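Local coordinates for beta-galactosidase (Bacillus circulans subsp. alkalophilus, PDB 3TTY), which releases terminal galactose from beta-galactosides by hydrolysis, with a TIM-barrel domain that binds galactose and a trimerisation domain joined to it, at residues A[455-460]-A[481-486]. Numbering follows the deposited sequence.
Sequences VVIAPV and TFVTTF
Strands 455-458 and 481-485 run parallel as neighbours in the trimerisation domain, their axes 12° apart and 4.6 Å from each other at closest approach. They are the two strands of a beta-alpha-beta crossover whose connecting helix is 468-477, and here the backbone ladder is followed by bonds from two threonine hydroxyls. Val-456 uses both its amide and its carbonyl on this partner: Val-456 N reaches Thr-481 O at 2.7 Å, and Val-456 O receives the amide of Val-483. Ala-458 N then bonds to Val-483 O, completing a regular parallel ladder, while on the other side Val-455 and Ile-457 bond to strand 399-402.

The side chains divide between two faces. On one, Ile-457 and Val-483 lie side by side, Ile-457 CG2 3.8 Å from Val-483 CB, and Tyr-430 of helix 423-435 touches Ile-457. On the other, the Phe-482 ring, with CG anti to the backbone N (chi1 180°), slants across Val-456 and carries CZ to 3.8 Å from Ala-458 CB. Val-472 and Val-476 of helix 468-477 touch the Phe-482 side chain.

Past Ala-458 the backbone pairing gives way to side-chain bonds. Thr-484 OG1 donates to Ala-458 O at 2.9 Å, nearly in line with the C=O bond, and also bonds Ser-488 OG. Thr-485 holds its hydroxyl between its own backbone N and carbonyl carbon (chi1 67°), which puts OG1 within reach of the Val-460 amide. That hydroxyl bonds twice: Thr-485 OG1 accepts from Val-460 N at 2.8 Å and donates to Phe-486 O at 3.0 Å. An alanine at Thr-485 would probably leave Val-460 N without this acceptor and free the turn at Val-460 to move. Thr-485 OG1 also lies 4.2 Å above the plane of the Phe-486 ring, offset toward its rim.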
ATOM      1  N   VAL A 455     -39.945 -10.343 -15.042  1.00 19.71           N
ATOM      2  CA  VAL A 455     -38.747  -9.620 -15.466  1.00 22.46           C
ATOM      3  C   VAL A 455     -37.508 -10.208 -14.803  1.00 23.02           C
ATOM      4  O   VAL A 455     -37.435 -10.271 -13.577  1.00 27.22           O
ATOM      5  CB  VAL A 455     -38.824  -8.112 -15.115  1.00 20.71           C
ATOM      6  CG1 VAL A 455     -37.540  -7.415 -15.530  1.00 21.17           C
ATOM      7  CG2 VAL A 455     -40.016  -7.456 -15.797  1.00 21.27           C
ATOM      8  N   VAL A 456     -36.538 -10.635 -15.602  1.00 23.99           N
ATOM      9  CA  VAL A 456     -35.307 -11.222 -15.064  1.00 22.81           C
ATOM     10  C   VAL A 456     -34.108 -10.397 -15.514  1.00 23.18           C
ATOM     11  O   VAL A 456     -33.874 -10.222 -16.712  1.00 24.36           O
ATOM     12  CB  VAL A 456     -35.128 -12.709 -15.490  1.00 19.08           C
ATOM     13  CG1 VAL A 456     -33.747 -13.231 -15.086  1.00 17.42           C
ATOM     14  CG2 VAL A 456     -36.220 -13.571 -14.890  1.00 21.21           C
ATOM     15  N   ILE A 457     -33.352  -9.878 -14.552  1.00 22.16           N
ATOM     16  CA  ILE A 457     -32.228  -9.003 -14.863  1.00 21.08           C
ATOM     17  C   ILE A 457     -30.895  -9.646 -14.469  1.00 19.76           C
ATOM     18  O   ILE A 457     -30.717 -10.103 -13.335  1.00 20.86           O
ATOM     19  CB  ILE A 457     -32.401  -7.623 -14.186  1.00 23.92           C
ATOM     20  CG1 ILE A 457     -33.801  -7.073 -14.466  1.00 23.14           C
ATOM     21  CG2 ILE A 457     -31.348  -6.636 -14.664  1.00 19.03           C
ATOM     22  CD1 ILE A 457     -34.089  -5.755 -13.787  1.00 21.17           C
ATOM     23  N   ALA A 458     -29.967  -9.686 -15.418  1.00 17.48           N
ATOM     24  CA  ALA A 458     -28.662 -10.316 -15.199  1.00 18.14           C
ATOM     25  C   ALA A 458     -27.534  -9.355 -15.559  1.00 18.39           C
ATOM     26  O   ALA A 458     -27.028  -9.372 -16.682  1.00 17.99           O
ATOM     27  CB  ALA A 458     -28.546 -11.600 -16.014  1.00 19.13           C
ATOM     28  N   PRO A 459     -27.147  -8.500 -14.604  1.00 17.15           N
ATOM     29  CA  PRO A 459     -26.056  -7.549 -14.823  1.00 16.41           C
ATOM     30  C   PRO A 459     -24.729  -8.285 -15.011  1.00 15.09           C
ATOM     31  O   PRO A 459     -24.362  -9.108 -14.179  1.00 17.09           O
ATOM     32  CB  PRO A 459     -26.041  -6.736 -13.522  1.00 18.57           C
ATOM     33  CG  PRO A 459     -27.420  -6.915 -12.937  1.00 15.26           C
ATOM     34  CD  PRO A 459     -27.782  -8.323 -13.287  1.00 12.93           C
ATOM     35  N   VAL A 460     -24.043  -8.000 -16.113  1.00 14.98           N
ATOM     36  CA  VAL A 460     -22.720  -8.548 -16.396  1.00 17.16           C
ATOM     37  C   VAL A 460     -22.655 -10.058 -16.200  1.00 20.97           C
ATOM     38  O   VAL A 460     -21.877 -10.552 -15.382  1.00 18.52           O
ATOM     39  CB  VAL A 460     -21.647  -7.879 -15.523  1.00 19.05           C
ATOM     40  CG1 VAL A 460     -20.280  -8.070 -16.128  1.00 22.49           C
ATOM     41  CG2 VAL A 460     -21.941  -6.395 -15.372  1.00 17.83           C
ATOM     42  N   THR A 481     -39.543 -10.953 -19.724  1.00 21.49           N
ATOM     43  CA  THR A 481     -38.490 -10.073 -20.214  1.00 19.36           C
ATOM     44  C   THR A 481     -37.152 -10.320 -19.512  1.00 23.41           C
ATOM     45  O   THR A 481     -37.078 -10.576 -18.293  1.00 20.89           O
ATOM     46  CB  THR A 481     -38.875  -8.552 -20.299  1.00 22.90           C
ATOM     47  OG1 THR A 481     -38.090  -7.775 -19.395  1.00 26.11           O
ATOM     48  CG2 THR A 481     -40.314  -8.333 -20.045  1.00 17.69           C
ATOM     49  N   PHE A 482     -36.097 -10.298 -20.312  1.00 18.36           N
ATOM     50  CA  PHE A 482     -34.772 -10.587 -19.802  1.00 18.34           C
ATOM     51  C   PHE A 482     -33.899  -9.385 -20.075  1.00 19.16           C
ATOM     52  O   PHE A 482     -33.986  -8.785 -21.148  1.00 19.26           O
ATOM     53  CB  PHE A 482     -34.208 -11.838 -20.480  1.00 19.36           C
ATOM     54  CG  PHE A 482     -32.825 -12.216 -20.020  1.00 20.38           C
ATOM     55  CD1 PHE A 482     -32.630 -12.810 -18.793  1.00 15.17           C
ATOM     56  CD2 PHE A 482     -31.725 -11.980 -20.830  1.00 16.59           C
ATOM     57  CE1 PHE A 482     -31.349 -13.157 -18.376  1.00 18.18           C
ATOM     58  CE2 PHE A 482     -30.455 -12.326 -20.426  1.00 17.27           C
ATOM     59  CZ  PHE A 482     -30.261 -12.913 -19.198  1.00 14.44           C
ATOM     60  N   VAL A 483     -33.070  -9.018 -19.101  1.00 19.04           N
ATOM     61  CA  VAL A 483     -32.156  -7.894 -19.276  1.00 19.25           C
ATOM     62  C   VAL A 483     -30.710  -8.315 -19.036  1.00 17.38           C
ATOM     63  O   VAL A 483     -30.407  -8.955 -18.034  1.00 17.95           O
ATOM     64  CB  VAL A 483     -32.496  -6.740 -18.306  1.00 18.29           C
ATOM     65  CG1 VAL A 483     -31.539  -5.554 -18.526  1.00 18.83           C
ATOM     66  CG2 VAL A 483     -33.950  -6.320 -18.470  1.00 12.00           C
ATOM     67  N   THR A 484     -29.807  -7.969 -19.944  1.00 14.70           N
ATOM     68  CA  THR A 484     -28.391  -8.191 -19.656  1.00 17.28           C
ATOM     69  C   THR A 484     -27.545  -7.038 -20.196  1.00 19.97           C
ATOM     70  O   THR A 484     -28.096  -6.071 -20.727  1.00 17.53           O
ATOM     71  CB  THR A 484     -27.888  -9.618 -20.060  1.00 17.41           C
ATOM     72  OG1 THR A 484     -26.586  -9.848 -19.505  1.00 14.83           O
ATOM     73  CG2 THR A 484     -27.851  -9.803 -21.558  1.00 19.24           C
ATOM     74  N   THR A 485     -26.228  -7.102 -20.028  1.00 15.69           N
ATOM     75  CA  THR A 485     -25.426  -5.904 -20.237  1.00 16.19           C
ATOM     76  C   THR A 485     -24.165  -6.157 -21.032  1.00 18.17           C
ATOM     77  O   THR A 485     -23.871  -7.286 -21.406  1.00 18.75           O
ATOM     78  CB  THR A 485     -24.967  -5.293 -18.886  1.00 19.78           C
ATOM     79  OG1 THR A 485     -24.044  -6.185 -18.251  1.00 17.40           O
ATOM     80  CG2 THR A 485     -26.153  -5.034 -17.952  1.00 17.04           C
ATOM     81  N   PHE A 486     -23.411  -5.086 -21.256  1.00 16.22           N
ATOM     82  CA  PHE A 486     -22.066  -5.188 -21.782  1.00 19.24           C
ATOM     83  C   PHE A 486     -21.300  -6.260 -21.005  1.00 19.63           C
ATOM     84  O   PHE A 486     -21.538  -6.472 -19.812  1.00 17.99           O
ATOM     85  CB  PHE A 486     -21.349  -3.855 -21.619  1.00 18.19           C
ATOM     86  CG  PHE A 486     -21.234  -3.414 -20.183  1.00 22.75           C
ATOM     87  CD1 PHE A 486     -22.220  -2.627 -19.601  1.00 17.18           C
ATOM     88  CD2 PHE A 486     -20.156  -3.812 -19.404  1.00 20.79           C
ATOM     89  CE1 PHE A 486     -22.122  -2.241 -18.273  1.00 20.92           C
ATOM     90  CE2 PHE A 486     -20.052  -3.422 -18.080  1.00 21.67           C
ATOM     91  CZ  PHE A 486     -21.039  -2.638 -17.512  1.00 22.20           C
TER